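Local coordinates for protein cellulase (Uncultured bacterium, PDB 6XSO) that is a broad-specificity GH5 endoglucanase that probably hydrolyses internal beta-1,4 bonds of cellulose and related plant-wall polysaccharides, at residues N37-N42 / I79-T84. Numbering follows the deposited sequence.
Sequences NTLDAN and IRVPVT
T84 meets the type I turn T38-A41 through two polar atoms. Its backbone N donates to L39 O at 3.1 Å, almost straight at 177°. Its hydroxyl OG1 donates to D40 O at 2.7 Å. With OG1 beside the backbone N (chi1 -61°), hydroxyl and amide face the turn together and meet two successive carbonyls. CG2 of T84 packs on CB of N42.

The side chains of D40 and P82 lie alongside each other, with D40 CG 3.7 Å from P82 CB. Nearby, L39 CD1 touches V81 CG1 at 3.8 Å, and L39 CB rests near V83 CG2. A water accepts from L39 N and probably donates to P82 O.

The D40 carboxylate turns back over its own loop, CG lying between the backbone N and the carbonyl carbon (chi1 45°). OD2 accepts from N37 N at 2.9 Å on its syn side. OD1 accepts from T38 N at 2.8 Å, from above the carboxylate plane. An alanine at D40 would probably leave the amides of N37 and T38 without these acceptors and open a gap beside P82.

Further out, H54 NE2 is also hydrogen-bonded to L39 O, and the backbone N of H123 to T84 OG1. W99 of helix 97-111 touches both L39 and V83, while W349 touches D40.

The contact joins the loop after strand 31-34 to the chain running on from strand 78-81, at the C-terminal end of the TIM barrel, where GH5 enzymes carry their active site. The buried carboxylate braces the turn from within, while T84 N and OG1 hold its carbonyls to the neighbouring segment.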
ATOM      1  N   ASN A  37       6.868   4.128  -8.133  1.00 20.24           N
ATOM      2  CA  ASN A  37       7.062   4.954  -9.324  1.00 21.32           C
ATOM      3  C   ASN A  37       7.242   4.101 -10.582  1.00 22.03           C
ATOM      4  O   ASN A  37       7.932   4.490 -11.531  1.00 22.94           O
ATOM      5  CB  ASN A  37       8.224   5.943  -9.157  1.00 22.57           C
ATOM      6  CG  ASN A  37       7.887   7.143  -8.278  1.00 21.06           C
ATOM      7  OD1 ASN A  37       6.815   7.250  -7.662  1.00 22.57           O
ATOM      8  ND2 ASN A  37       8.831   8.068  -8.223  1.00 24.21           N
ATOM      9  N   THR A  38       6.588   2.948 -10.613  1.00 22.32           N
ATOM     10  CA  THR A  38       6.781   1.919 -11.639  1.00 22.68           C
ATOM     11  C   THR A  38       5.441   1.627 -12.277  1.00 22.95           C
ATOM     12  O   THR A  38       4.973   2.405 -13.129  1.00 23.67           O
ATOM     13  CB  THR A  38       7.529   0.729 -11.010  1.00 21.01           C
ATOM     14  OG1 THR A  38       8.755   1.201 -10.415  1.00 23.36           O
ATOM     15  CG2 THR A  38       7.901  -0.278 -12.081  1.00 23.35           C
ATOM     16  N   LEU A  39       4.732   0.569 -11.867  1.00 23.17           N
ATOM     17  CA  LEU A  39       3.409   0.343 -12.461  1.00 22.14           C
ATOM     18  C   LEU A  39       2.382   1.368 -11.990  1.00 20.95           C
ATOM     19  O   LEU A  39       1.295   1.460 -12.580  1.00 21.72           O
ATOM     20  CB  LEU A  39       2.922  -1.070 -12.153  1.00 23.12           C
ATOM     21  CG  LEU A  39       3.888  -2.204 -12.521  1.00 25.32           C
ATOM     22  CD1 LEU A  39       3.273  -3.581 -12.288  1.00 24.50           C
ATOM     23  CD2 LEU A  39       4.366  -2.076 -13.964  1.00 24.90           C
ATOM     24  N   ASP A  40       2.713   2.135 -10.946  1.00 22.00           N
ATOM     25  CA  ASP A  40       1.905   3.265 -10.490  1.00 21.61           C
ATOM     26  C   ASP A  40       2.192   4.560 -11.244  1.00 23.58           C
ATOM     27  O   ASP A  40       1.425   5.521 -11.104  1.00 22.30           O
ATOM     28  CB  ASP A  40       2.117   3.491  -8.982  1.00 21.09           C
ATOM     29  CG  ASP A  40       3.613   3.424  -8.542  1.00 23.83           C
ATOM     30  OD1 ASP A  40       4.374   2.557  -9.025  1.00 22.23           O
ATOM     31  OD2 ASP A  40       4.006   4.246  -7.673  1.00 21.40           O
ATOM     32  N   ALA A  41       3.252   4.616 -12.039  1.00 22.64           N
ATOM     33  CA  ALA A  41       3.556   5.840 -12.763  1.00 22.66           C
ATOM     34  C   ALA A  41       2.429   6.184 -13.730  1.00 26.30           C
ATOM     35  O   ALA A  41       1.769   5.308 -14.293  1.00 25.33           O
ATOM     36  CB  ALA A  41       4.856   5.685 -13.550  1.00 25.88           C
ATOM     37  N   ASN A  42       2.220   7.480 -13.930  1.00 25.19           N
ATOM     38  CA  ASN A  42       1.150   7.946 -14.803  1.00 25.60           C
ATOM     39  C   ASN A  42       1.446   9.375 -15.227  1.00 25.41           C
ATOM     40  O   ASN A  42       2.139  10.115 -14.521  1.00 28.64           O
ATOM     41  CB  ASN A  42      -0.218   7.841 -14.103  1.00 26.63           C
ATOM     42  CG  ASN A  42      -0.385   8.839 -12.970  1.00 25.72           C
ATOM     43  OD1 ASN A  42      -1.063   9.860 -13.139  1.00 27.69           O
ATOM     44  ND2 ASN A  42       0.217   8.553 -11.820  1.00 24.22           N
ATOM     45  N   ILE A  79       6.809  -7.660  -1.068  1.00 20.27           N
ATOM     46  CA  ILE A  79       6.911  -6.542  -1.995  1.00 18.90           C
ATOM     47  C   ILE A  79       5.506  -5.982  -2.205  1.00 18.40           C
ATOM     48  O   ILE A  79       4.581  -6.737  -2.529  1.00 20.73           O
ATOM     49  CB  ILE A  79       7.518  -6.973  -3.343  1.00 18.63           C
ATOM     50  CG1 ILE A  79       8.858  -7.713  -3.194  1.00 20.82           C
ATOM     51  CG2 ILE A  79       7.675  -5.753  -4.267  1.00 21.16           C
ATOM     52  CD1 ILE A  79      10.024  -6.874  -2.685  1.00 20.00           C
ATOM     53  N   ARG A  80       5.346  -4.669  -2.013  1.00 18.31           N
ATOM     54  CA  ARG A  80       4.151  -3.970  -2.466  1.00 17.89           C
ATOM     55  C   ARG A  80       4.410  -3.479  -3.887  1.00 18.53           C
ATOM     56  O   ARG A  80       5.432  -2.830  -4.149  1.00 19.69           O
ATOM     57  CB  ARG A  80       3.799  -2.796  -1.546  1.00 18.27           C
ATOM     58  CG  ARG A  80       2.557  -1.967  -1.988  1.00 18.29           C
ATOM     59  CD  ARG A  80       2.069  -1.196  -0.836  1.00 19.19           C
ATOM     60  NE  ARG A  80       0.936  -0.287  -0.982  1.00 17.09           N
ATOM     61  CZ  ARG A  80       1.018   1.032  -1.135  1.00 18.93           C
ATOM     62  NH1 ARG A  80       2.181   1.627  -1.376  1.00 18.83           N
ATOM     63  NH2 ARG A  80      -0.090   1.758  -1.107  1.00 18.43           N
ATOM     64  N   VAL A  81       3.478  -3.783  -4.787  1.00 19.36           N
ATOM     65  CA  VAL A  81       3.560  -3.445  -6.208  1.00 20.45           C
ATOM     66  C   VAL A  81       2.403  -2.481  -6.464  1.00 19.49           C
ATOM     67  O   VAL A  81       1.301  -2.913  -6.837  1.00 20.47           O
ATOM     68  CB  VAL A  81       3.492  -4.703  -7.087  1.00 20.03           C
ATOM     69  CG1 VAL A  81       3.489  -4.327  -8.569  1.00 21.63           C
ATOM     70  CG2 VAL A  81       4.695  -5.616  -6.792  1.00 21.68           C
ATOM     71  N   PRO A  82       2.593  -1.183  -6.253  1.00 19.23           N
ATOM     72  CA  PRO A  82       1.520  -0.231  -6.563  1.00 18.77           C
ATOM     73  C   PRO A  82       1.221  -0.211  -8.051  1.00 18.83           C
ATOM     74  O   PRO A  82       2.121  -0.244  -8.890  1.00 20.29           O
ATOM     75  CB  PRO A  82       2.085   1.120  -6.116  1.00 22.61           C
ATOM     76  CG  PRO A  82       3.352   0.853  -5.449  1.00 26.20           C
ATOM     77  CD  PRO A  82       3.812  -0.523  -5.766  1.00 19.61           C
ATOM     78  N   VAL A  83      -0.065  -0.119  -8.382  1.00 19.27           N
ATOM     79  CA  VAL A  83      -0.491  -0.094  -9.775  1.00 20.39           C
ATOM     80  C   VAL A  83      -1.510   1.021  -9.953  1.00 20.77           C
ATOM     81  O   VAL A  83      -2.467   1.118  -9.175  1.00 20.55           O
ATOM     82  CB  VAL A  83      -1.123  -1.430 -10.227  1.00 19.16           C
ATOM     83  CG1 VAL A  83      -1.475  -1.387 -11.699  1.00 20.46           C
ATOM     84  CG2 VAL A  83      -0.217  -2.595  -9.982  1.00 20.59           C
ATOM     85  N   THR A  84      -1.333   1.827 -11.002  1.00 20.84           N
ATOM     86  CA  THR A  84      -2.288   2.856 -11.402  1.00 21.14           C
ATOM     87  C   THR A  84      -2.986   2.408 -12.676  1.00 22.86           C
ATOM     88  O   THR A  84      -2.327   2.058 -13.663  1.00 23.42           O
ATOM     89  CB  THR A  84      -1.591   4.206 -11.594  1.00 21.23           C
ATOM     90  OG1 THR A  84      -1.005   4.614 -10.345  1.00 22.06           O
ATOM     91  CG2 THR A  84      -2.589   5.270 -12.101  1.00 23.10           C
TER
HETATM   92  O   HOH W   1       4.822  -0.840  -9.309  1.00 20.65           O